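Local coordinates for protein spore cortex-lytic enzyme (Bacillus cereus ATCC 14579, PDB 6TCI) that probably acts as an N-acetylmuramyl-L-alanine amidase needed for spore cortex hydrolysis during germination, and is represented here by its N-terminal, putative peptidoglycan-binding domain, at residues V6-A11 and D57-A62; E18-L23 and W39-A44. One frame throughout, in Å; residues are numbered along the deposited sequence.

Interaction 1: V6-A11 and D57-A62; sequences VIQRGA and DGLAGA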
# COMPACT_ATOMS: atom_id res chain seq x y z
N VAL A 6 8.73 -3.39 6.51
CA VAL A 6 8.22 -2.18 5.88
C VAL A 6 8.18 -2.39 4.37
O VAL A 6 9.15 -2.87 3.77
CB VAL A 6 9.11 -0.98 6.24
CG1 VAL A 6 8.73 0.24 5.42
CG2 VAL A 6 9.00 -0.67 7.73
N ILE A 7 7.06 -2.03 3.74
CA ILE A 7 6.90 -2.15 2.30
C ILE A 7 7.21 -0.80 1.68
O ILE A 7 6.58 0.21 2.02
CB ILE A 7 5.48 -2.59 1.91
CG1 ILE A 7 4.93 -3.65 2.88
CG2 ILE A 7 5.45 -3.11 0.48
CD1 ILE A 7 3.48 -4.01 2.57
N GLN A 8 8.18 -0.77 0.76
CA GLN A 8 8.59 0.50 0.17
C GLN A 8 9.03 0.28 -1.26
O GLN A 8 9.16 -0.85 -1.73
CB GLN A 8 9.70 1.16 0.98
CG GLN A 8 10.98 0.40 0.94
CD GLN A 8 12.13 1.21 1.49
OE1 GLN A 8 12.74 0.84 2.49
NE2 GLN A 8 12.42 2.33 0.85
N ARG A 9 9.29 1.39 -1.93
CA ARG A 9 9.75 1.39 -3.31
C ARG A 9 10.90 0.42 -3.51
O ARG A 9 11.84 0.37 -2.71
CB ARG A 9 10.18 2.82 -3.64
CG ARG A 9 11.03 2.96 -4.85
CD ARG A 9 11.58 4.35 -4.87
NE ARG A 9 12.10 4.67 -6.18
CZ ARG A 9 12.43 5.90 -6.53
NH1 ARG A 9 12.29 6.88 -5.65
NH2 ARG A 9 12.89 6.14 -7.74
N GLY A 10 10.82 -0.36 -4.59
CA GLY A 10 11.81 -1.36 -4.91
C GLY A 10 11.48 -2.75 -4.43
O GLY A 10 12.07 -3.72 -4.91
N ALA A 11 10.56 -2.87 -3.48
CA ALA A 11 10.16 -4.17 -2.99
C ALA A 11 9.38 -4.93 -4.06
O ALA A 11 8.77 -4.35 -4.97
CB ALA A 11 9.26 -4.03 -1.76
N ASP A 57 4.14 9.47 3.26
CA ASP A 57 5.54 9.22 2.94
C ASP A 57 5.76 8.12 1.90
O ASP A 57 6.85 8.01 1.34
CB ASP A 57 6.35 8.92 4.20
CG ASP A 57 5.71 7.85 5.06
OD1 ASP A 57 5.13 6.89 4.50
OD2 ASP A 57 5.78 7.97 6.31
N GLY A 58 4.73 7.31 1.62
CA GLY A 58 4.91 6.26 0.64
C GLY A 58 5.62 5.02 1.14
O GLY A 58 6.04 4.19 0.31
N LEU A 59 5.77 4.85 2.45
CA LEU A 59 6.32 3.64 3.04
C LEU A 59 5.25 3.05 3.94
O LEU A 59 4.67 3.76 4.77
CB LEU A 59 7.55 3.94 3.90
CG LEU A 59 8.84 4.36 3.20
CD1 LEU A 59 8.91 5.86 3.07
CD2 LEU A 59 10.06 3.83 3.94
N ALA A 60 4.99 1.74 3.80
CA ALA A 60 3.95 1.09 4.59
C ALA A 60 4.60 0.36 5.77
O ALA A 60 5.08 -0.76 5.63
CB ALA A 60 3.10 0.16 3.74
N GLY A 61 4.63 1.03 6.92
CA GLY A 61 4.97 0.42 8.19
C GLY A 61 3.73 -0.10 8.90
O GLY A 61 2.66 -0.23 8.31
N ALA A 62 3.90 -0.37 10.20
CA ALA A 62 2.83 -1.02 10.97
C ALA A 62 1.54 -0.22 10.94
O ALA A 62 0.45 -0.77 10.71
CB ALA A 62 3.29 -1.27 12.40
O HOH W 1 8.43 3.94 -1.05
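The backbone N of A60 donates to I7 O over 2.8 Å, a nearly straight bond (177° at the hydrogen) that lies in the plane of the I7 carbonyl. The return bond, from I7 N to A60 O at 3.0 Å, meets its acceptor from 34° off the carbonyl plane. Together they make I7 and A60 a hydrogen-bonded antiparallel pair, a single isolated beta bridge. Beyond it the chains stay joined through a water that accepts from R9 N and donates to G58 O, just where 6-11 enters the type II turn Q8-A11.

Side chains sort to two faces. On one, L59 lies alongside Q8, its CG 4.0 Å from Q8 CB, while its CD2 also meets V6 CG1 at 4.1 Å. V6 CG1 reaches this leucine because it stands anti to the backbone N (chi1 171°). On the other, buried face the CB atoms of I7 and A60 touch at 4.1 Å. Before the bridge, an Asx turn shapes 57-62: D57 OD1 accepts from L59 N at 3.0 Å, and Q49 OE1 takes the backbone N-H groups of D57 and G58.

The bridge thus ties the N-terminal segment to the loop between helices 39-51 and 62-71, with G61 as N-cap of the latter, while I7 packs its side chain onto D15, V16 and L19 of helix 14-25.

Interaction 2: E18-L23 and W39-A44; sequences ELQSRL and WGTYWA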
# COMPACT_ATOMS: atom_id res chain seq x y z
N GLU A 18 -0.33 -7.92 -2.02
CA GLU A 18 -1.44 -7.61 -1.12
C GLU A 18 -1.63 -6.10 -0.98
O GLU A 18 -2.78 -5.62 -0.95
CB GLU A 18 -1.25 -8.26 0.25
CG GLU A 18 -2.35 -7.89 1.22
CD GLU A 18 -2.34 -8.72 2.49
OE1 GLU A 18 -1.66 -9.76 2.51
OE2 GLU A 18 -3.02 -8.30 3.46
N LEU A 19 -0.54 -5.35 -0.89
CA LEU A 19 -0.64 -3.89 -0.78
C LEU A 19 -1.34 -3.30 -2.00
O LEU A 19 -2.27 -2.49 -1.87
CB LEU A 19 0.76 -3.29 -0.63
CG LEU A 19 0.80 -1.75 -0.62
CD1 LEU A 19 0.23 -1.23 0.66
CD2 LEU A 19 2.23 -1.26 -0.79
N GLN A 20 -0.89 -3.69 -3.20
CA GLN A 20 -1.51 -3.18 -4.42
C GLN A 20 -2.97 -3.59 -4.50
O GLN A 20 -3.82 -2.79 -4.92
CB GLN A 20 -0.76 -3.67 -5.65
CG GLN A 20 0.62 -3.05 -5.81
CD GLN A 20 1.41 -3.70 -6.93
OE1 GLN A 20 1.14 -4.85 -7.31
NE2 GLN A 20 2.39 -2.98 -7.47
N SER A 21 -3.28 -4.82 -4.11
CA SER A 21 -4.66 -5.31 -4.19
C SER A 21 -5.57 -4.57 -3.22
O SER A 21 -6.71 -4.22 -3.57
CB SER A 21 -4.70 -6.81 -3.91
OG SER A 21 -3.94 -7.53 -4.87
N ARG A 22 -5.12 -4.36 -1.98
CA ARG A 22 -5.94 -3.60 -1.03
C ARG A 22 -6.12 -2.16 -1.49
O ARG A 22 -7.23 -1.61 -1.40
CB ARG A 22 -5.33 -3.65 0.37
CG ARG A 22 -5.49 -5.01 1.04
CD ARG A 22 -4.99 -4.97 2.48
NE ARG A 22 -4.99 -6.29 3.13
CZ ARG A 22 -6.03 -6.80 3.78
NH1 ARG A 22 -7.18 -6.13 3.87
NH2 ARG A 22 -5.93 -8.00 4.35
N LEU A 23 -5.06 -1.54 -2.00
CA LEU A 23 -5.18 -0.17 -2.51
C LEU A 23 -6.12 -0.12 -3.71
O LEU A 23 -6.83 0.87 -3.89
CB LEU A 23 -3.81 0.40 -2.87
CG LEU A 23 -2.87 0.73 -1.71
CD1 LEU A 23 -1.48 1.05 -2.23
CD2 LEU A 23 -3.40 1.89 -0.90
N TRP A 39 6.35 3.60 -9.15
CA TRP A 39 5.68 4.90 -9.02
C TRP A 39 4.19 4.75 -8.74
O TRP A 39 3.63 5.44 -7.88
CB TRP A 39 5.88 5.73 -10.29
CG TRP A 39 4.80 6.76 -10.43
CD1 TRP A 39 3.71 6.69 -11.23
CD2 TRP A 39 4.68 7.97 -9.68
NE1 TRP A 39 2.92 7.81 -11.05
CE2 TRP A 39 3.50 8.61 -10.11
CE3 TRP A 39 5.47 8.60 -8.71
CZ2 TRP A 39 3.07 9.83 -9.58
CZ3 TRP A 39 5.05 9.81 -8.19
CH2 TRP A 39 3.87 10.41 -8.63
N GLY A 40 3.51 3.85 -9.47
CA GLY A 40 2.08 3.75 -9.31
C GLY A 40 1.68 3.32 -7.91
O GLY A 40 0.63 3.74 -7.40
N THR A 41 2.50 2.48 -7.28
CA THR A 41 2.23 2.05 -5.91
C THR A 41 2.58 3.15 -4.92
O THR A 41 1.84 3.36 -3.94
CB THR A 41 3.05 0.78 -5.64
OG1 THR A 41 2.76 -0.20 -6.64
CG2 THR A 41 2.73 0.21 -4.27
N TYR A 42 3.69 3.85 -5.15
CA TYR A 42 4.07 4.99 -4.32
C TYR A 42 2.97 6.04 -4.32
O TYR A 42 2.55 6.51 -3.26
CB TYR A 42 5.36 5.56 -4.92
CG TYR A 42 5.94 6.80 -4.27
CD1 TYR A 42 6.76 6.72 -3.15
CD2 TYR A 42 5.73 8.06 -4.84
CE1 TYR A 42 7.32 7.85 -2.59
CE2 TYR A 42 6.30 9.20 -4.29
CZ TYR A 42 7.09 9.09 -3.16
OH TYR A 42 7.64 10.23 -2.62
N TRP A 43 2.48 6.40 -5.51
CA TRP A 43 1.42 7.40 -5.65
C TRP A 43 0.14 6.95 -4.95
O TRP A 43 -0.44 7.70 -4.15
CB TRP A 43 1.18 7.62 -7.14
CG TRP A 43 0.05 8.53 -7.51
CD1 TRP A 43 -1.09 8.18 -8.16
CD2 TRP A 43 -0.02 9.95 -7.31
NE1 TRP A 43 -1.89 9.28 -8.35
CE2 TRP A 43 -1.25 10.39 -7.84
CE3 TRP A 43 0.83 10.89 -6.72
CZ2 TRP A 43 -1.66 11.72 -7.80
CZ3 TRP A 43 0.42 12.22 -6.68
CH2 TRP A 43 -0.81 12.62 -7.22
N ALA A 44 -0.31 5.73 -5.24
CA ALA A 44 -1.53 5.22 -4.61
C ALA A 44 -1.40 5.19 -3.10
O ALA A 44 -2.33 5.56 -2.38
CB ALA A 44 -1.83 3.81 -5.13
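T41 meets L19 and Q20 with its two branches, at the packing of helix 14-25 against helix 39-51 in the small three-helix fold of this putative peptidoglycan-binding domain. The two segments run at 53° to each other, with axes 10.6 Å apart at closest approach, and every residue that touches across the gap is buried.

T41 points its CB toward helix 14-25 and divides its work between a polar and an apolar branch. Its methyl CG2, anti to the backbone N, meets L19 CD2 at 3.8 Å, the two side chains crossing obliquely. Its hydroxyl OG1, beside the backbone N, accepts from Q20 NE2 at 2.9 Å. That bond is almost straight, 173° at the hydrogen, and OG1 lies close to the plane of the glutamine amide. Q20 starts off flanking the interface, but its extended chain (chi2 172°) carries the amide across to T41, which it meets at about a right angle. The CG methylene of Q20 lies 3.7 Å from T41 OG1, so the aliphatic part of the chain also rests against the threonine.

The buried amide is held at both ends: its NE2 also donates to D34 OD1, and its OE1 accepts from G35 N. These bonds fix the rotation of the amide and tie D34 and G35 of the connecting loop to helix 14-25, while the same NE2 reaches T41 of helix 39-51.

One turn further on, L23 points toward A44, with L68 of helix 62-71 and with L45 and F48 also against its side chain. The two methyls meet different parts of A44, CD1 lying 4.0 Å from A44 CB and CD2 4.1 Å from A44 O.

In the fold
Interaction 1 joins residues 6-11 to 57-62, 46 residues apart in sequence, and interaction 2 falls between those segments along the chain, pairing helix 14-25 with helix 39-51. Their centres are 10 Å apart. L19 is shared by the two: its CD2 lies 3.9 Å from I7 CG2, so the leucine that packs on T41 also touches the side chain of I7. On the other helix, the Y42 ring touches D57 and G58. L19 and L23 further reach L68 of helix 62-71, which begins at A62, the last residue of interaction 1. All three helices therefore share one hydrophobic centre, consistent with a compact N-terminal module of the longer enzyme.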